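Local coordinates for GTP-binding protein (Sulfolobus solfataricus P2, PDB 2QTF) that is a GTP-specific GTPase that associates with the 50S ribosomal subunit and may act in protein synthesis or ribosome biogenesis, at residues 261-266 / 295-300; 326-331 / 345-350. One frame throughout, in Å; residues are numbered along the deposited sequence.

Interaction 1: 261-266 / 295-300; sequences LILVID and ILVTLN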
# COMPACT_ATOMS: atom_id res chain seq x y z
N LEU A 261 -10.26 4.98 -12.71
CA LEU A 261 -9.08 4.98 -11.82
C LEU A 261 -8.23 6.16 -12.17
O LEU A 261 -8.18 6.63 -13.37
CB LEU A 261 -8.21 3.72 -12.11
CG LEU A 261 -8.82 2.34 -11.86
CD1 LEU A 261 -7.85 1.20 -12.35
CD2 LEU A 261 -9.34 2.15 -10.45
N ILE A 262 -7.51 6.60 -11.17
CA ILE A 262 -6.43 7.55 -11.37
C ILE A 262 -5.17 6.76 -11.11
O ILE A 262 -5.02 6.26 -10.01
CB ILE A 262 -6.50 8.72 -10.34
CG1 ILE A 262 -7.82 9.56 -10.61
CG2 ILE A 262 -5.14 9.54 -10.29
CD1 ILE A 262 -8.17 10.65 -9.46
N LEU A 263 -4.26 6.71 -12.11
CA LEU A 263 -2.97 6.06 -11.98
C LEU A 263 -1.90 7.06 -11.77
O LEU A 263 -1.65 7.97 -12.58
CB LEU A 263 -2.59 5.25 -13.23
CG LEU A 263 -1.20 4.61 -13.27
CD1 LEU A 263 -1.08 3.45 -12.24
CD2 LEU A 263 -1.01 3.98 -14.75
N VAL A 264 -1.26 6.91 -10.64
CA VAL A 264 -0.29 7.89 -10.17
C VAL A 264 1.11 7.39 -10.51
O VAL A 264 1.44 6.20 -10.23
CB VAL A 264 -0.39 8.20 -8.64
CG1 VAL A 264 0.45 9.38 -8.24
CG2 VAL A 264 -1.86 8.48 -8.15
N ILE A 265 1.93 8.25 -11.10
CA ILE A 265 3.31 7.85 -11.62
C ILE A 265 4.30 8.85 -11.13
O ILE A 265 4.06 10.08 -11.28
CB ILE A 265 3.37 7.80 -13.18
CG1 ILE A 265 2.25 6.88 -13.70
CG2 ILE A 265 4.76 7.25 -13.64
CD1 ILE A 265 2.51 5.27 -13.36
N ASP A 266 5.35 8.36 -10.46
CA ASP A 266 6.44 9.24 -10.05
C ASP A 266 7.20 9.90 -11.24
O ASP A 266 8.04 9.23 -11.84
CB ASP A 266 7.37 8.48 -9.09
CG ASP A 266 8.42 9.37 -8.46
OD1 ASP A 266 8.67 10.53 -8.93
OD2 ASP A 266 9.01 8.88 -7.51
N ILE A 295 -9.05 5.54 -17.45
CA ILE A 295 -7.93 5.78 -16.52
C ILE A 295 -7.33 7.16 -16.74
O ILE A 295 -6.95 7.49 -17.89
CB ILE A 295 -6.82 4.67 -16.69
CG1 ILE A 295 -7.43 3.28 -16.22
CG2 ILE A 295 -5.58 5.04 -15.78
CD1 ILE A 295 -6.31 2.14 -16.23
N LEU A 296 -7.30 8.00 -15.69
CA LEU A 296 -6.66 9.28 -15.76
C LEU A 296 -5.28 9.08 -15.19
O LEU A 296 -5.14 8.73 -14.01
CB LEU A 296 -7.43 10.26 -14.83
CG LEU A 296 -6.82 11.67 -14.61
CD1 LEU A 296 -6.54 12.43 -15.94
CD2 LEU A 296 -7.77 12.59 -13.66
N VAL A 297 -4.23 9.36 -15.93
CA VAL A 297 -2.88 9.11 -15.44
C VAL A 297 -2.39 10.43 -14.92
O VAL A 297 -2.47 11.48 -15.62
CB VAL A 297 -1.87 8.57 -16.59
CG1 VAL A 297 -0.49 8.37 -15.98
CG2 VAL A 297 -2.44 7.31 -17.29
N THR A 298 -1.88 10.43 -13.68
CA THR A 298 -1.33 11.66 -13.19
C THR A 298 0.18 11.48 -12.96
O THR A 298 0.59 10.74 -12.07
CB THR A 298 -2.00 12.18 -11.88
OG1 THR A 298 -1.78 11.24 -10.83
CG2 THR A 298 -3.50 12.40 -12.05
N LEU A 299 0.96 12.20 -13.73
CA LEU A 299 2.38 12.28 -13.55
C LEU A 299 2.71 13.26 -12.43
O LEU A 299 2.59 14.47 -12.57
CB LEU A 299 3.01 12.69 -14.92
CG LEU A 299 4.50 12.68 -15.07
CD1 LEU A 299 5.00 11.19 -14.61
CD2 LEU A 299 4.81 13.00 -16.56
N ASN A 300 3.06 12.70 -11.27
CA ASN A 300 3.14 13.42 -10.02
C ASN A 300 4.60 13.77 -9.65
O ASN A 300 5.53 13.29 -10.33
CB ASN A 300 2.53 12.53 -8.91
CG ASN A 300 2.27 13.30 -7.61
OD1 ASN A 300 1.95 14.50 -7.59
ND2 ASN A 300 2.46 12.62 -6.50
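The flat groups here are the peptide units of two parallel strands and the carboxamide of Asn300, whose ND2 lies 4.2 Å from Val264 CG1. The carbonyls take their donors differently. Leu261 O and Ile265 O are met almost along the C=O axis, Leu263 O in its plane, and Leu296 O and Thr298 O from above the plane. The ladder of five bonds includes Thr298 N to Leu263 O at 2.7 Å and the straightest, Asn300 N to Ile265 O (167° at the hydrogen). On one face, beneath helix 192-200, Ile262 CG2 crosses obliquely to Thr298 CG2 at 3.7 Å, and Val264 CG1 lies alongside Asn300 CB at 3.8 Å. Thr298 OG1 sits in the crowded position between backbone N and carbonyl (chi1 63°), buried against Val264 without a hydrogen-bond partner. On the other face, Ile265 straddles its neighbours: CG1 meets Val297 CG1 at 3.9 Å, while CB meets Leu299 CD1 at 4.0 Å. Asn300 OD1 accepts from Ala335 N and its ND2 donates to Ser190 O, tying together three inferred GTP-binding segments. This is a beta-alpha-beta unit of a P-loop GTPase, its second strand ending at Asn300, first residue of the guanine-recognising NKxD motif.

Interaction 2: 326-331 / 345-350; sequences PIFDVI and RDKIYQ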
# COMPACT_ATOMS: atom_id res chain seq x y z
N PRO A 326 -9.60 2.55 -22.36
CA PRO A 326 -9.48 3.97 -22.66
C PRO A 326 -8.66 4.74 -21.59
O PRO A 326 -8.97 4.70 -20.39
CB PRO A 326 -10.92 4.43 -22.64
CG PRO A 326 -11.59 3.62 -21.61
CD PRO A 326 -10.82 2.26 -21.60
N ILE A 327 -7.68 5.44 -22.06
CA ILE A 327 -6.98 6.43 -21.28
C ILE A 327 -7.87 7.72 -21.37
O ILE A 327 -8.09 8.28 -22.47
CB ILE A 327 -5.58 6.67 -21.85
CG1 ILE A 327 -4.69 5.44 -21.64
CG2 ILE A 327 -4.81 7.81 -21.13
CD1 ILE A 327 -4.28 5.04 -20.13
N PHE A 328 -8.32 8.19 -20.23
CA PHE A 328 -9.07 9.48 -20.15
C PHE A 328 -8.19 10.67 -20.45
O PHE A 328 -8.48 11.51 -21.29
CB PHE A 328 -9.74 9.60 -18.80
CG PHE A 328 -10.61 10.79 -18.71
CD1 PHE A 328 -11.86 10.78 -19.35
CD2 PHE A 328 -10.18 11.95 -18.03
CE1 PHE A 328 -12.67 11.91 -19.32
CE2 PHE A 328 -11.00 13.11 -17.99
CZ PHE A 328 -12.22 13.08 -18.66
N ASP A 329 -7.07 10.77 -19.76
CA ASP A 329 -6.12 11.80 -20.04
C ASP A 329 -4.88 11.53 -19.25
O ASP A 329 -4.87 10.63 -18.42
CB ASP A 329 -6.68 13.16 -19.55
CG ASP A 329 -6.15 14.33 -20.42
OD1 ASP A 329 -5.11 14.13 -21.10
OD2 ASP A 329 -6.79 15.40 -20.43
N VAL A 330 -3.84 12.31 -19.53
CA VAL A 330 -2.54 12.25 -18.87
C VAL A 330 -2.18 13.67 -18.47
O VAL A 330 -2.05 14.53 -19.38
CB VAL A 330 -1.43 11.62 -19.82
CG1 VAL A 330 -0.14 11.50 -19.08
CG2 VAL A 330 -1.78 10.18 -20.25
N ILE A 331 -2.08 13.97 -17.15
CA ILE A 331 -1.75 15.34 -16.66
C ILE A 331 -0.55 15.34 -15.71
O ILE A 331 -0.35 14.41 -14.97
CB ILE A 331 -2.98 16.05 -16.04
CG1 ILE A 331 -3.50 15.23 -14.84
CG2 ILE A 331 -4.12 15.99 -17.15
CD1 ILE A 331 -4.73 15.79 -14.05
N ARG A 345 -8.62 18.73 -10.51
CA ARG A 345 -10.08 18.94 -10.24
C ARG A 345 -10.96 18.96 -11.44
O ARG A 345 -11.94 18.24 -11.47
CB ARG A 345 -10.26 20.27 -9.39
CG ARG A 345 -11.78 20.65 -9.08
CD ARG A 345 -11.81 22.06 -8.36
NE ARG A 345 -13.21 22.46 -8.16
CZ ARG A 345 -13.93 22.98 -9.10
NH1 ARG A 345 -13.35 23.21 -10.29
NH2 ARG A 345 -15.19 23.33 -8.83
N ASP A 346 -10.68 19.81 -12.46
CA ASP A 346 -11.50 19.88 -13.61
C ASP A 346 -11.55 18.54 -14.40
O ASP A 346 -12.58 18.16 -14.98
CB ASP A 346 -10.97 20.92 -14.55
CG ASP A 346 -11.17 22.39 -14.00
OD1 ASP A 346 -12.05 22.50 -13.13
OD2 ASP A 346 -10.42 23.28 -14.43
N LYS A 347 -10.42 17.87 -14.49
CA LYS A 347 -10.46 16.56 -15.20
C LYS A 347 -11.28 15.49 -14.45
O LYS A 347 -12.00 14.75 -15.07
CB LYS A 347 -9.05 16.02 -15.44
CG LYS A 347 -8.27 16.93 -16.37
CD LYS A 347 -8.81 16.72 -17.82
CE LYS A 347 -8.15 17.76 -18.78
NZ LYS A 347 -8.62 17.24 -20.05
N ILE A 348 -11.22 15.48 -13.14
CA ILE A 348 -12.10 14.59 -12.36
C ILE A 348 -13.58 14.89 -12.53
O ILE A 348 -14.40 14.00 -12.77
CB ILE A 348 -11.72 14.65 -10.90
CG1 ILE A 348 -10.35 13.89 -10.74
CG2 ILE A 348 -12.78 13.94 -10.05
CD1 ILE A 348 -9.73 14.18 -9.41
N TYR A 349 -13.91 16.18 -12.49
CA TYR A 349 -15.28 16.58 -12.88
C TYR A 349 -15.65 16.10 -14.30
O TYR A 349 -16.74 15.58 -14.56
CB TYR A 349 -15.47 18.16 -12.79
CG TYR A 349 -16.92 18.53 -13.08
CD1 TYR A 349 -17.91 18.31 -12.09
CD2 TYR A 349 -17.28 19.07 -14.28
CE1 TYR A 349 -19.26 18.64 -12.33
CE2 TYR A 349 -18.63 19.43 -14.56
CZ TYR A 349 -19.59 19.21 -13.58
OH TYR A 349 -20.89 19.53 -13.85
N GLN A 350 -14.78 16.28 -15.26
CA GLN A 350 -15.16 15.92 -16.61
C GLN A 350 -15.31 14.40 -16.72
O GLN A 350 -16.14 13.88 -17.44
CB GLN A 350 -14.09 16.32 -17.60
CG GLN A 350 -13.87 17.83 -17.94
CD GLN A 350 -12.45 18.10 -18.58
OE1 GLN A 350 -11.94 17.27 -19.38
NE2 GLN A 350 -11.82 19.24 -18.20
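Lys347 NZ has two grips across and along this surface contact: a salt bridge to Asp329 OD2, at 2.6 Å, and a weak hydrogen bond to Gln350 OE1, at 3.4 Å. The ammonium comes in nearly along the C-O axis of OD2. The other carboxylate oxygen, Asp329 OD1, takes Val330 N at 2.7 Å from above the carboxylate plane, so the acid is held by its own strand while it reaches for the helix. Lys347 bends at chi2 (-74°) and is extended beyond, which swings its aliphatic chain across toward the acid; its CE lies 3.2 Å from Asp329 OD2. The charge pair would be expected to keep both groups ionised. Phe328 and Asp329 both point at the helix, although they are consecutive in a strand: helical backbone angles at Phe328 (phi -69°, psi -53°) interrupt the alternation and make a beta bulge, the two residues together standing opposite Leu296 of the neighbouring strand. In the fold, this is the edge strand of the G-domain sheet with the last helix, 341-355, running back antiparallel alongside it. Phe328, with CG anti to the backbone N, turns its ring edge to that helix: CZ meets Gln350 CB near the ring plane, at 3.9 Å, and CE2 comes within 3.5 Å of Lys347 O. Leu351 and Gln354 of the same helix also touch this ring. Farther along, Ile331 CG2 approaches Lys347 CG at 4.3 Å, with Leu343 and Leu344 packed against the same isoleucine.

Interaction 1 closes before interaction 2 opens along the chain, and their centres lie about 10 Å apart in the same G domain. They share one sheet: strand 295-300, the second partner of interaction 1, is the direct neighbour of edge strand 327-332. Probable hydrogen bonds join them, from Phe328 N to Ile295 O and from Leu299 N to Ile331 O. Ile262 CD1 also packs against Ile348 CD1 of helix 341-355, so this helix also packs on the sheet face that carries Ile262. Interaction 1 thus carries the sheet's core up to the inferred nucleotide site, whereas interaction 2 packs the last helix on the edge strand, nearer the surface.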